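Local coordinates for conserved membrane protein (Chlamydia abortus, PDB 6GZU) that combines deubiquitinating and acetyltransferase activities as a secreted chlamydial effector and induces fragmentation of the Golgi, at residues T44-F49 with M117-M121. Coordinates in Å, arbitrary orientation, origin at the centre of the assembly. Where two conformers were deposited one is given. Numbering follows the deposited sequence.
Sequences TPSTCF and MNSMM
Start with the backbones. Residues 44-49 run extended from Thr-44 to Thr-47 (phi/psi -134/177 at Thr-47), then bend at Cys-48 and Phe-49 (-62/-26 and -86/-22) on the way into helix 51-58. Residues 117-121 are one turn of helix 114-124, with Met-121 N hydrogen-bonded to Met-117 O at 2.8 Å. Pro-45 CA lies 8.3 Å from Met-121 CA. Thr-47 CA lies 7.5 Å from Met-117 CA.

Apolar packing carries the contact. Met-117 and Met-121, both t at chi1, point toward the loop. Thr-47 (chi1 p) puts CG2 between them, 3.7 Å from Met-117 CG and 3.6 Å from Met-121 SD. Met-121, t at chi2 and p at chi3, also brings SD to 3.9 Å from Pro-45 CG. Met-117, p at chi2 and chi3, places CE 3.8 Å from Phe-49 CE2 (chi1 m) and 4.1 Å from Cys-48 SG. Separately, Met-121 CE makes van der Waals contact with the backbone carbonyl Pro-45 O at 3.6 Å.

In this C-terminal, Ulp1-like catalytic domain of the CE clan, the loop after strand 37-38 runs alongside strand 100-107, Ser-46 making backbone hydrogen bonds with Pro-104 and Trp-106; helix 114-124 packs against it, Met-117 and Met-121 also touching Trp-106.

The polar link is one water, 2.7 Å from Thr-47 OG1 and donating to Asn-118 OD1 (chi1 -105°) at 2.5 Å. Within the loop, Phe-49 N gives Thr-47 OG1 a weak 3.1 Å hydrogen bond across the bend.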
loop_
_atom_site.group_PDB
_atom_site.type_symbol
_atom_site.label_atom_id
_atom_site.label_comp_id
_atom_site.label_asym_id
_atom_site.label_seq_id
_atom_site.Cartn_x
_atom_site.Cartn_y
_atom_site.Cartn_z
ATOM N N THR A 44 -5.680 10.203 -1.556
ATOM C CA THR A 44 -4.392 10.653 -1.009
ATOM C C THR A 44 -3.438 9.470 -0.874
ATOM O O THR A 44 -3.672 8.571 -0.050
ATOM C CB THR A 44 -4.589 11.310 0.388
ATOM O OG1 THR A 44 -5.567 12.363 0.292
ATOM C CG2 THR A 44 -3.268 11.865 0.940
ATOM N N PRO A 45 -2.333 9.455 -1.648
ATOM C CA PRO A 45 -1.329 8.392 -1.424
ATOM C C PRO A 45 -0.647 8.608 -0.082
ATOM O O PRO A 45 -0.677 9.726 0.442
ATOM C CB PRO A 45 -0.256 8.642 -2.507
ATOM C CG PRO A 45 -0.871 9.696 -3.427
ATOM C CD PRO A 45 -1.929 10.428 -2.681
ATOM N N SER A 46 -0.030 7.566 0.456
ATOM C CA SER A 46 0.750 7.709 1.700
ATOM C C SER A 46 2.186 8.111 1.373
ATOM O O SER A 46 2.617 8.023 0.207
ATOM C CB SER A 46 0.790 6.374 2.442
ATOM O OG SER A 46 -0.554 5.939 2.746
ATOM N N THR A 47 2.920 8.564 2.390
ATOM C CA THR A 47 4.353 8.859 2.270
ATOM C C THR A 47 5.031 8.245 3.477
ATOM O O THR A 47 4.369 7.745 4.394
ATOM C CB THR A 47 4.638 10.381 2.324
ATOM O OG1 THR A 47 4.369 10.870 3.656
ATOM C CG2 THR A 47 3.772 11.146 1.313
ATOM N N CYS A 48 6.347 8.332 3.561
ATOM C CA CYS A 48 7.027 7.795 4.736
ATOM C C CYS A 48 6.585 8.505 6.026
ATOM O O CYS A 48 6.664 7.920 7.086
ATOM C CB CYS A 48 8.555 7.876 4.581
ATOM S SG CYS A 48 9.224 9.532 4.270
ATOM N N PHE A 49 6.139 9.748 5.911
ATOM C CA PHE A 49 5.734 10.525 7.079
ATOM C C PHE A 49 4.292 10.273 7.468
ATOM O O PHE A 49 3.946 10.506 8.616
ATOM C CB PHE A 49 5.953 12.026 6.847
ATOM C CG PHE A 49 7.379 12.404 6.637
ATOM C CD1 PHE A 49 8.290 12.264 7.644
ATOM C CD2 PHE A 49 7.795 12.905 5.427
ATOM C CE1 PHE A 49 9.617 12.601 7.454
ATOM C CE2 PHE A 49 9.110 13.276 5.237
ATOM C CZ PHE A 49 10.034 13.143 6.254
ATOM N N MET A 117 7.271 17.093 1.815
ATOM C CA MET A 117 6.842 15.880 1.121
ATOM C C MET A 117 5.405 16.065 0.642
ATOM O O MET A 117 5.036 15.713 -0.487
ATOM C CB MET A 117 6.913 14.637 2.034
ATOM C CG MET A 117 6.806 13.322 1.272
ATOM S SD MET A 117 8.224 12.985 0.228
ATOM C CE MET A 117 9.459 12.553 1.484
ATOM N N ASN A 118 4.570 16.631 1.503
ATOM C CA ASN A 118 3.194 16.813 1.073
ATOM C C ASN A 118 2.956 17.776 -0.079
ATOM O O ASN A 118 2.146 17.495 -0.978
ATOM C CB ASN A 118 2.290 17.097 2.239
ATOM C CG ASN A 118 1.489 15.917 2.556
ATOM O OD1 ASN A 118 2.041 14.859 2.888
ATOM N ND2 ASN A 118 0.195 16.013 2.316
ATOM N N SER A 119 3.677 18.888 -0.063
ATOM C CA SER A 119 3.525 19.878 -1.106
ATOM C C SER A 119 3.977 19.289 -2.425
ATOM O O SER A 119 3.309 19.450 -3.459
ATOM C CB SER A 119 4.330 21.120 -0.784
ATOM O OG SER A 119 4.228 22.016 -1.871
ATOM N N MET A 120 5.121 18.609 -2.389
ATOM C CA MET A 120 5.632 17.940 -3.575
ATOM C C MET A 120 4.654 16.884 -4.052
ATOM O O MET A 120 4.335 16.813 -5.231
ATOM C CB MET A 120 6.985 17.313 -3.311
ATOM C CG MET A 120 8.042 18.304 -2.968
ATOM S SD MET A 120 9.661 17.518 -3.097
ATOM C CE MET A 120 9.528 17.024 -4.815
ATOM N N MET A 121 4.141 16.066 -3.155
ATOM C CA MET A 121 3.256 15.004 -3.578
ATOM C C MET A 121 1.984 15.541 -4.230
ATOM O O MET A 121 1.538 15.053 -5.290
ATOM C CB MET A 121 2.878 14.124 -2.390
ATOM C CG MET A 121 2.038 12.988 -2.852
ATOM S SD MET A 121 1.668 11.926 -1.519
ATOM C CE MET A 121 0.692 12.986 -0.435
HETATM O O HOH W 1 3.781 13.476 4.089
#